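Long-range contacts in decapping and exoribonuclease protein 1 (Kluyveromyces lactis, PDB 4GPS), which removes NAD and m7G caps from the 5' ends of RNAs and degrades RNA as a metal-dependent 5'-3' exoribonuclease: residues 70-75 and 365-370; 78-83 and 313-318; 191-196 and 371-376. All blocks are in the same frame, centred on the assembly; numbering follows the deposited sequence.

The three contacts gather around the N-terminal part of helix 370-393. Interaction 1 joins the loop before that helix to residues 70-75, interaction 3 packs the first turns of the helix against residues 191-196, and their centres lie about 9 Å apart. Interaction 2, about 13 to 14 Å from both, ties residues 78-83 to helix 305-319, and W315 meets P370 at the helix start. Along the chain interaction 2 is nested inside the loop closed by interaction 1, whereas interaction 3 alternates with each of the others. Interactions 1 and 2 fasten the loop between strands 60-63 and 86-95 to helix 305-319, which carries Q317, a probable substrate-binding residue, and to the start of helix 370-393.

Interaction 1. Residues 70-75 and 365-370; sequences VSVNYV and FYKFNP
N369 reaches into the turn formed by residues 71-74 and gives both amide hydrogens to its backbone. ND2 of N369 donates to Y74 O at 2.9 Å, in the carbonyl plane and on a lone pair, and to V72 O at 3.2 Å. The second bond is nearly straight at its hydrogen, yet the donor stands above the V72 carbonyl plane. Both acceptors lie close to the plane of the N369 amide, which fixes its rotation. Beside this grip, V72 CG2 packs on Y366, 3.9 Å from its CB, while the outer arm of the contact is K367: its extended chain passes V72 and brings NZ to N73 OD1 at 2.9 Å, in the carbonyl plane. NZ also donates to the carbonyls of K361 and V359, so it has three oxygen partners.

The turn is a type I beta turn closed by Y74 N to S71 O, and S71 OG accepts from N73 N at 3.1 Å as an ST turn; the same turn carries the V72 and Y74 carbonyls that N369 binds. With CG anti to its own backbone nitrogen (chi1 -166°), N369 sends its amide toward the turn and uses OD1 to cap N371 N at the start of helix 370-393. One asparagine, as N-cap and double donor, thus meets two carbonyls of the turn and one N-H of the helix's first turn.

Interaction 2. Residues 78-83 and 313-318; sequences KTPKLL and RMWIQT
Residues 78-83 run as an irregular loop past helix 305-319 at side-chain distance, the CA atoms lying 8.0 Å apart at L82 and I316 and 9.6 Å apart at T79 and W315. The indole of W315 spans the wider gap. A chi1 of 174° swings its ring out from the helix until NE1 donates to T79 OG1 at 3.1 Å. The hydroxyl oxygen sits at the ring edge, only 3° out of the indole plane, and the N-H...O angle is 157°. T79 OG1 in turn donates to P80 O at 3.2 Å, on a lone pair of that carbonyl, so the hydroxyl accepts from the tryptophan while giving its own proton to the next residue. Further round the six-membered ring, P80 CG approaches W315 CZ2 at 4.0 Å and L82 CD2 approaches W315 CH2 at 3.8 Å; the proline methylene and the leucine methyl both come in obliquely to the ring. The other branch of L82 turns to the next residue of the helix, CD1 lying 3.9 Å from I316 CG2, so the leucine fork spans W315 and I316.

N319, beyond the end of the segment, accepts from L82 N and fixes the loop backbone. Q317, which probably binds substrate, has its CB directed away from the loop. Among the neighbouring helices, I316 packs on 182-190, L82 on 370-393, and T79 and W315 on 346-353, while residues 78-83 belong to the loop that leads into strand 86-95.

Interaction 3. Residues 191-196 and 371-376; sequences CPFLDE and NVANDW
V372 touches the 191-196 segment lightly, its CG1 lying 4.3 Å from F193 CZ. One residue on, A373 takes the end of that phenyl ring: F193 CZ comes to 3.4 Å from A373 CA and 3.5 Å from A373 CB, with CA near the ring plane, so the phenylalanine meets the helix edge-on. The small methyl lets the ring come right up to the helix backbone.

A turn further, W376 carries the other half of the contact. Its trans chi1 (166°) extends the indole from the helix to lie against P192. The proline CD sits over the five-membered ring, 3.4 Å from its centroid and 13° off the ring normal, a CH-pi contact. C191 adds its CB at 4.0 Å from W376 CZ2. No hydrogen bond crosses between the segments; the indole NE1 instead donates to I188 O, near the end of helix 182-190, while F67 meets the indole edge-to-face.

This is apolar helix-to-turn packing: a 3-10 turn that follows helix 182-190 and leads toward strand 198-204 is seated on the first turns of helix 370-393, within the RAI1-like PD-(D/E)XK nuclease domain of the DXO/Dom3Z family.

Interaction 1. Residues 70-75 and 365-370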
loop_
_atom_site.group_PDB
_atom_site.type_symbol
_atom_site.label_atom_id
_atom_site.label_comp_id
_atom_site.label_asym_id
_atom_site.label_seq_id
_atom_site.Cartn_x
_atom_site.Cartn_y
_atom_site.Cartn_z
ATOM N N VAL A 70 -5.147 10.362 -18.524
ATOM C CA VAL A 70 -5.789 11.645 -18.367
ATOM C C VAL A 70 -4.736 12.763 -18.236
ATOM O O VAL A 70 -3.583 12.528 -17.847
ATOM C CB VAL A 70 -6.661 11.577 -17.114
ATOM C CG1 VAL A 70 -6.801 12.895 -16.527
ATOM C CG2 VAL A 70 -8.021 11.002 -17.454
ATOM N N SER A 71 -5.128 13.990 -18.560
ATOM C CA SER A 71 -4.191 15.089 -18.459
ATOM C C SER A 71 -3.540 15.168 -17.080
ATOM O O SER A 71 -4.174 14.953 -16.040
ATOM C CB SER A 71 -4.886 16.412 -18.761
ATOM O OG SER A 71 -4.029 17.485 -18.418
ATOM N N VAL A 72 -2.262 15.503 -17.094
ATOM C CA VAL A 72 -1.469 15.650 -15.893
ATOM C C VAL A 72 -2.044 16.716 -14.959
ATOM O O VAL A 72 -1.726 16.745 -13.756
ATOM C CB VAL A 72 -0.016 15.983 -16.313
ATOM C CG1 VAL A 72 0.678 16.793 -15.278
ATOM C CG2 VAL A 72 0.750 14.685 -16.559
ATOM N N ASN A 73 -2.897 17.579 -15.513
ATOM C CA ASN A 73 -3.532 18.667 -14.751
ATOM C C ASN A 73 -4.996 18.409 -14.431
ATOM O O ASN A 73 -5.682 19.240 -13.847
ATOM C CB ASN A 73 -3.405 19.986 -15.512
ATOM C CG ASN A 73 -1.973 20.290 -15.876
ATOM O OD1 ASN A 73 -1.119 20.481 -15.005
ATOM N ND2 ASN A 73 -1.693 20.314 -17.170
ATOM N N TYR A 74 -5.455 17.234 -14.814
ATOM C CA TYR A 74 -6.815 16.819 -14.595
ATOM C C TYR A 74 -7.237 16.876 -13.129
ATOM O O TYR A 74 -6.560 16.325 -12.250
ATOM C CB TYR A 74 -6.949 15.398 -15.101
ATOM C CG TYR A 74 -8.331 14.834 -14.998
ATOM C CD1 TYR A 74 -9.334 15.239 -15.869
ATOM C CD2 TYR A 74 -8.635 13.890 -14.038
ATOM C CE1 TYR A 74 -10.621 14.710 -15.777
ATOM C CE2 TYR A 74 -9.900 13.349 -13.935
ATOM C CZ TYR A 74 -10.895 13.767 -14.808
ATOM O OH TYR A 74 -12.160 13.246 -14.685
ATOM N N VAL A 75 -8.373 17.514 -12.861
ATOM C CA VAL A 75 -8.884 17.620 -11.499
ATOM C C VAL A 75 -10.335 17.180 -11.459
ATOM O O VAL A 75 -11.125 17.581 -12.309
ATOM C CB VAL A 75 -8.805 19.072 -10.982
ATOM C CG1 VAL A 75 -9.358 19.154 -9.565
ATOM C CG2 VAL A 75 -7.367 19.566 -11.022
ATOM N N PHE A 365 7.222 14.111 -13.050
ATOM C CA PHE A 365 6.487 12.846 -12.812
ATOM C C PHE A 365 4.955 12.880 -12.880
ATOM O O PHE A 365 4.265 12.555 -11.907
ATOM C CB PHE A 365 6.909 12.262 -11.449
ATOM C CG PHE A 365 8.363 12.217 -11.280
ATOM C CD1 PHE A 365 9.056 13.366 -10.875
ATOM C CD2 PHE A 365 9.084 11.094 -11.699
ATOM C CE1 PHE A 365 10.458 13.408 -10.896
ATOM C CE2 PHE A 365 10.484 11.111 -11.734
ATOM C CZ PHE A 365 11.186 12.277 -11.332
ATOM N N TYR A 366 4.435 13.260 -14.035
ATOM C CA TYR A 366 3.007 13.352 -14.245
ATOM C C TYR A 366 2.367 14.168 -13.148
ATOM O O TYR A 366 1.203 13.968 -12.832
ATOM C CB TYR A 366 2.397 11.949 -14.297
ATOM C CG TYR A 366 3.032 11.132 -15.372
ATOM C CD1 TYR A 366 4.133 10.332 -15.101
ATOM C CD2 TYR A 366 2.588 11.217 -16.685
ATOM C CE1 TYR A 366 4.789 9.626 -16.115
ATOM C CE2 TYR A 366 3.237 10.519 -17.724
ATOM C CZ TYR A 366 4.336 9.724 -17.435
ATOM O OH TYR A 366 4.986 9.034 -18.454
ATOM N N LYS A 367 3.134 15.100 -12.586
ATOM C CA LYS A 367 2.671 15.945 -11.479
ATOM C C LYS A 367 2.001 15.140 -10.342
ATOM O O LYS A 367 1.099 15.641 -9.659
ATOM C CB LYS A 367 1.722 17.022 -11.987
ATOM C CG LYS A 367 2.359 17.978 -12.968
ATOM C CD LYS A 367 1.432 19.127 -13.281
ATOM C CE LYS A 367 2.159 20.274 -13.973
ATOM N NZ LYS A 367 1.339 21.523 -13.909
ATOM N N PHE A 368 2.460 13.898 -10.142
ATOM C CA PHE A 368 1.941 13.023 -9.082
ATOM C C PHE A 368 0.402 13.066 -8.995
ATOM O O PHE A 368 -0.199 13.157 -7.914
ATOM C CB PHE A 368 2.541 13.413 -7.720
ATOM C CG PHE A 368 4.036 13.586 -7.733
ATOM C CD1 PHE A 368 4.605 14.846 -7.949
ATOM C CD2 PHE A 368 4.879 12.492 -7.544
ATOM C CE1 PHE A 368 5.994 15.014 -7.976
ATOM C CE2 PHE A 368 6.262 12.645 -7.570
ATOM C CZ PHE A 368 6.821 13.916 -7.789
ATOM N N ASN A 369 -0.243 12.988 -10.145
ATOM C CA ASN A 369 -1.690 13.031 -10.171
ATOM C C ASN A 369 -2.270 11.633 -9.870
ATOM O O ASN A 369 -2.010 10.682 -10.612
ATOM C CB ASN A 369 -2.152 13.518 -11.557
ATOM C CG ASN A 369 -3.617 13.909 -11.583
ATOM O OD1 ASN A 369 -4.494 13.174 -11.115
ATOM N ND2 ASN A 369 -3.892 15.071 -12.151
ATOM N N PRO A 370 -3.081 11.503 -8.800
ATOM C CA PRO A 370 -3.670 10.201 -8.468
ATOM C C PRO A 370 -4.479 9.626 -9.638
ATOM O O PRO A 370 -4.647 8.408 -9.738
ATOM C CB PRO A 370 -4.578 10.496 -7.282
ATOM C CG PRO A 370 -4.150 11.840 -6.807
ATOM C CD PRO A 370 -3.659 12.577 -7.984
#

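Interaction 2. Residues 78-83 and 313-318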
loop_
_atom_site.group_PDB
_atom_site.type_symbol
_atom_site.label_atom_id
_atom_site.label_comp_id
_atom_site.label_asym_id
_atom_site.label_seq_id
_atom_site.Cartn_x
_atom_site.Cartn_y
_atom_site.Cartn_z
ATOM N N LYS A 78 -14.231 14.178 -6.458
ATOM C CA LYS A 78 -14.328 12.919 -5.739
ATOM C C LYS A 78 -13.145 12.022 -6.126
ATOM O O LYS A 78 -12.768 11.917 -7.300
ATOM C CB LYS A 78 -15.651 12.201 -6.061
ATOM C CG LYS A 78 -15.977 11.021 -5.115
ATOM C CD LYS A 78 -17.354 10.408 -5.378
ATOM C CE LYS A 78 -17.377 9.701 -6.743
ATOM N NZ LYS A 78 -18.715 9.099 -7.118
ATOM N N THR A 79 -12.569 11.368 -5.128
ATOM C CA THR A 79 -11.455 10.477 -5.369
ATOM C C THR A 79 -11.913 9.239 -6.173
ATOM O O THR A 79 -12.992 8.718 -5.948
ATOM C CB THR A 79 -10.845 10.028 -4.028
ATOM O OG1 THR A 79 -9.802 9.077 -4.269
ATOM C CG2 THR A 79 -11.924 9.409 -3.127
ATOM N N PRO A 80 -11.107 8.792 -7.146
ATOM C CA PRO A 80 -11.496 7.614 -7.915
ATOM C C PRO A 80 -11.192 6.386 -7.054
ATOM O O PRO A 80 -10.523 6.494 -6.024
ATOM C CB PRO A 80 -10.595 7.707 -9.155
ATOM C CG PRO A 80 -9.371 8.338 -8.609
ATOM C CD PRO A 80 -9.953 9.456 -7.769
ATOM N N LYS A 81 -11.710 5.227 -7.430
ATOM C CA LYS A 81 -11.396 4.019 -6.664
ATOM C C LYS A 81 -10.465 3.165 -7.534
ATOM O O LYS A 81 -10.669 3.073 -8.738
ATOM C CB LYS A 81 -12.672 3.250 -6.299
ATOM C CG LYS A 81 -13.273 3.671 -4.959
ATOM C CD LYS A 81 -14.468 2.769 -4.600
ATOM C CE LYS A 81 -15.404 3.397 -3.539
ATOM N NZ LYS A 81 -14.800 3.465 -2.162
ATOM N N LEU A 82 -9.430 2.576 -6.943
ATOM C CA LEU A 82 -8.523 1.762 -7.735
ATOM C C LEU A 82 -9.153 0.408 -8.028
ATOM O O LEU A 82 -9.035 -0.121 -9.138
ATOM C CB LEU A 82 -7.189 1.594 -7.017
ATOM C CG LEU A 82 -6.418 2.908 -6.851
ATOM C CD1 LEU A 82 -5.141 2.658 -6.043
ATOM C CD2 LEU A 82 -6.089 3.513 -8.233
ATOM N N LEU A 83 -9.855 -0.131 -7.040
ATOM C CA LEU A 83 -10.511 -1.434 -7.176
ATOM C C LEU A 83 -12.009 -1.291 -6.993
ATOM O O LEU A 83 -12.466 -0.376 -6.326
ATOM C CB LEU A 83 -9.952 -2.408 -6.127
ATOM C CG LEU A 83 -8.470 -2.752 -6.320
ATOM C CD1 LEU A 83 -7.947 -3.522 -5.112
ATOM C CD2 LEU A 83 -8.301 -3.553 -7.647
ATOM N N ARG A 313 1.723 7.941 -2.440
ATOM C CA ARG A 313 1.868 6.560 -2.021
ATOM C C ARG A 313 0.844 6.242 -0.936
ATOM O O ARG A 313 0.205 5.193 -0.939
ATOM C CB ARG A 313 3.303 6.341 -1.524
ATOM C CG ARG A 313 3.866 4.971 -1.847
ATOM C CD ARG A 313 5.357 4.841 -1.534
ATOM N NE ARG A 313 5.876 3.618 -2.152
ATOM C CZ ARG A 313 5.607 2.417 -1.680
ATOM N NH1 ARG A 313 4.867 2.313 -0.600
ATOM N NH2 ARG A 313 5.998 1.331 -2.312
ATOM N N MET A 314 0.674 7.196 -0.037
ATOM C CA MET A 314 -0.248 7.116 1.095
ATOM C C MET A 314 -1.674 6.920 0.530
ATOM O O MET A 314 -2.441 6.050 0.963
ATOM C CB MET A 314 -0.159 8.448 1.839
ATOM C CG MET A 314 -0.363 8.435 3.284
ATOM S SD MET A 314 0.105 10.044 4.016
ATOM C CE MET A 314 1.914 9.812 4.226
ATOM N N TRP A 315 -2.028 7.772 -0.423
ATOM C CA TRP A 315 -3.312 7.687 -1.059
ATOM C C TRP A 315 -3.474 6.302 -1.707
ATOM O O TRP A 315 -4.500 5.659 -1.505
ATOM C CB TRP A 315 -3.431 8.777 -2.129
ATOM C CG TRP A 315 -4.687 8.667 -2.958
ATOM C CD1 TRP A 315 -5.957 9.067 -2.597
ATOM C CD2 TRP A 315 -4.811 8.054 -4.239
ATOM N NE1 TRP A 315 -6.851 8.729 -3.570
ATOM C CE2 TRP A 315 -6.182 8.106 -4.594
ATOM C CE3 TRP A 315 -3.899 7.453 -5.126
ATOM C CZ2 TRP A 315 -6.665 7.584 -5.807
ATOM C CZ3 TRP A 315 -4.384 6.928 -6.335
ATOM C CH2 TRP A 315 -5.754 7.000 -6.658
ATOM N N ILE A 316 -2.488 5.838 -2.489
ATOM C CA ILE A 316 -2.621 4.525 -3.137
ATOM C C ILE A 316 -2.764 3.454 -2.078
ATOM O O ILE A 316 -3.557 2.531 -2.226
ATOM C CB ILE A 316 -1.404 4.156 -3.955
ATOM C CG1 ILE A 316 -1.210 5.180 -5.073
ATOM C CG2 ILE A 316 -1.568 2.733 -4.513
ATOM C CD1 ILE A 316 0.157 5.114 -5.689
ATOM N N GLN A 317 -2.002 3.602 -0.999
ATOM C CA GLN A 317 -2.024 2.637 0.093
ATOM C C GLN A 317 -3.404 2.441 0.727
ATOM O O GLN A 317 -3.864 1.311 0.874
ATOM C CB GLN A 317 -0.994 3.032 1.144
ATOM C CG GLN A 317 -1.074 2.268 2.413
ATOM C CD GLN A 317 -0.221 2.888 3.519
ATOM O OE1 GLN A 317 -0.339 2.514 4.683
ATOM N NE2 GLN A 317 0.638 3.829 3.158
ATOM N N THR A 318 -4.087 3.513 1.085
ATOM C CA THR A 318 -5.390 3.327 1.693
ATOM C C THR A 318 -6.460 3.095 0.651
ATOM O O THR A 318 -7.416 2.342 0.889
ATOM C CB THR A 318 -5.784 4.495 2.606
ATOM O OG1 THR A 318 -5.607 5.727 1.925
ATOM C CG2 THR A 318 -4.918 4.481 3.876
#

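Interaction 3. Residues 191-196 and 371-376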
loop_
_atom_site.group_PDB
_atom_site.type_symbol
_atom_site.label_atom_id
_atom_site.label_comp_id
_atom_site.label_asym_id
_atom_site.label_seq_id
_atom_site.Cartn_x
_atom_site.Cartn_y
_atom_site.Cartn_z
ATOM N N CYS A 191 5.608 3.339 -10.344
ATOM C CA CYS A 191 6.653 3.470 -11.372
ATOM C C CYS A 191 6.747 4.829 -12.059
ATOM O O CYS A 191 7.802 5.442 -12.072
ATOM C CB CYS A 191 6.531 2.352 -12.427
ATOM S SG CYS A 191 6.974 0.741 -11.754
ATOM N N PRO A 192 5.641 5.347 -12.595
ATOM C CA PRO A 192 5.788 6.656 -13.253
ATOM C C PRO A 192 6.049 7.844 -12.355
ATOM O O PRO A 192 6.288 8.961 -12.832
ATOM C CB PRO A 192 4.490 6.814 -14.049
ATOM C CG PRO A 192 3.534 5.902 -13.402
ATOM C CD PRO A 192 4.330 4.737 -12.881
ATOM N N PHE A 193 6.030 7.629 -11.051
ATOM C CA PHE A 193 6.262 8.756 -10.180
ATOM C C PHE A 193 7.618 8.691 -9.478
ATOM O O PHE A 193 7.928 9.548 -8.652
ATOM C CB PHE A 193 5.093 8.884 -9.188
ATOM C CG PHE A 193 3.745 8.761 -9.838
ATOM C CD1 PHE A 193 3.118 7.515 -9.956
ATOM C CD2 PHE A 193 3.140 9.855 -10.410
ATOM C CE1 PHE A 193 1.919 7.359 -10.641
ATOM C CE2 PHE A 193 1.928 9.717 -11.109
ATOM C CZ PHE A 193 1.320 8.466 -11.222
ATOM N N LEU A 194 8.433 7.697 -9.842
ATOM C CA LEU A 194 9.753 7.509 -9.234
ATOM C C LEU A 194 10.937 7.659 -10.198
ATOM O O LEU A 194 10.807 7.550 -11.418
ATOM C CB LEU A 194 9.852 6.127 -8.598
ATOM C CG LEU A 194 8.885 5.808 -7.465
ATOM C CD1 LEU A 194 9.007 4.324 -7.119
ATOM C CD2 LEU A 194 9.168 6.715 -6.268
ATOM N N ASP A 195 12.106 7.875 -9.609
ATOM C CA ASP A 195 13.349 8.036 -10.331
ATOM C C ASP A 195 14.208 6.778 -10.210
ATOM O O ASP A 195 15.377 6.789 -10.574
ATOM C CB ASP A 195 14.111 9.218 -9.751
ATOM C CG ASP A 195 14.882 9.962 -10.802
ATOM O OD1 ASP A 195 15.792 10.749 -10.428
ATOM O OD2 ASP A 195 14.565 9.756 -12.004
ATOM N N GLU A 196 13.638 5.706 -9.665
ATOM C CA GLU A 196 14.342 4.430 -9.519
ATOM C C GLU A 196 13.498 3.410 -10.281
ATOM O O GLU A 196 12.303 3.621 -10.483
ATOM C CB GLU A 196 14.424 3.969 -8.055
ATOM C CG GLU A 196 14.735 5.018 -6.992
ATOM C CD GLU A 196 16.193 5.455 -6.959
ATOM O OE1 GLU A 196 16.559 6.115 -5.961
ATOM O OE2 GLU A 196 16.966 5.157 -7.909
ATOM N N ASN A 371 -4.988 10.493 -10.516
ATOM C CA ASN A 371 -5.788 10.013 -11.637
ATOM C C ASN A 371 -4.923 9.373 -12.698
ATOM O O ASN A 371 -5.309 8.374 -13.308
ATOM C CB ASN A 371 -6.631 11.135 -12.212
ATOM C CG ASN A 371 -7.667 11.621 -11.229
ATOM O OD1 ASN A 371 -7.523 12.708 -10.636
ATOM N ND2 ASN A 371 -8.717 10.820 -11.031
ATOM N N VAL A 372 -3.738 9.929 -12.906
ATOM C CA VAL A 372 -2.806 9.337 -13.851
ATOM C C VAL A 372 -2.311 8.013 -13.228
ATOM O O VAL A 372 -2.185 7.020 -13.922
ATOM C CB VAL A 372 -1.644 10.313 -14.118
ATOM C CG1 VAL A 372 -0.538 9.638 -14.910
ATOM C CG2 VAL A 372 -2.199 11.519 -14.872
ATOM N N ALA A 373 -2.048 7.990 -11.917
ATOM C CA ALA A 373 -1.612 6.736 -11.270
ATOM C C ALA A 373 -2.694 5.662 -11.540
ATOM O O ALA A 373 -2.388 4.520 -11.888
ATOM C CB ALA A 373 -1.422 6.934 -9.754
ATOM N N ASN A 374 -3.961 6.049 -11.395
ATOM C CA ASN A 374 -5.067 5.145 -11.661
ATOM C C ASN A 374 -5.042 4.660 -13.128
ATOM O O ASN A 374 -5.242 3.485 -13.396
ATOM C CB ASN A 374 -6.378 5.852 -11.347
ATOM C CG ASN A 374 -7.554 4.953 -11.500
ATOM O OD1 ASN A 374 -7.524 3.826 -11.052
ATOM N ND2 ASN A 374 -8.602 5.439 -12.143
ATOM N N ASP A 375 -4.777 5.549 -14.083
ATOM C CA ASP A 375 -4.734 5.132 -15.492
ATOM C C ASP A 375 -3.581 4.163 -15.724
ATOM O O ASP A 375 -3.744 3.132 -16.409
ATOM C CB ASP A 375 -4.573 6.330 -16.439
ATOM C CG ASP A 375 -5.808 7.224 -16.491
ATOM O OD1 ASP A 375 -6.957 6.745 -16.280
ATOM O OD2 ASP A 375 -5.616 8.426 -16.763
ATOM N N TRP A 376 -2.415 4.495 -15.151
ATOM C CA TRP A 376 -1.222 3.662 -15.256
ATOM C C TRP A 376 -1.521 2.262 -14.691
ATOM O O TRP A 376 -1.138 1.242 -15.280
ATOM C CB TRP A 376 -0.087 4.283 -14.455
ATOM C CG TRP A 376 1.048 3.335 -14.237
ATOM C CD1 TRP A 376 1.416 2.766 -13.057
ATOM C CD2 TRP A 376 1.969 2.834 -15.231
ATOM N NE1 TRP A 376 2.500 1.950 -13.244
ATOM C CE2 TRP A 376 2.861 1.968 -14.566
ATOM C CE3 TRP A 376 2.119 3.033 -16.617
ATOM C CZ2 TRP A 376 3.902 1.298 -15.236
ATOM C CZ3 TRP A 376 3.147 2.366 -17.277
ATOM C CH2 TRP A 376 4.025 1.507 -16.584
#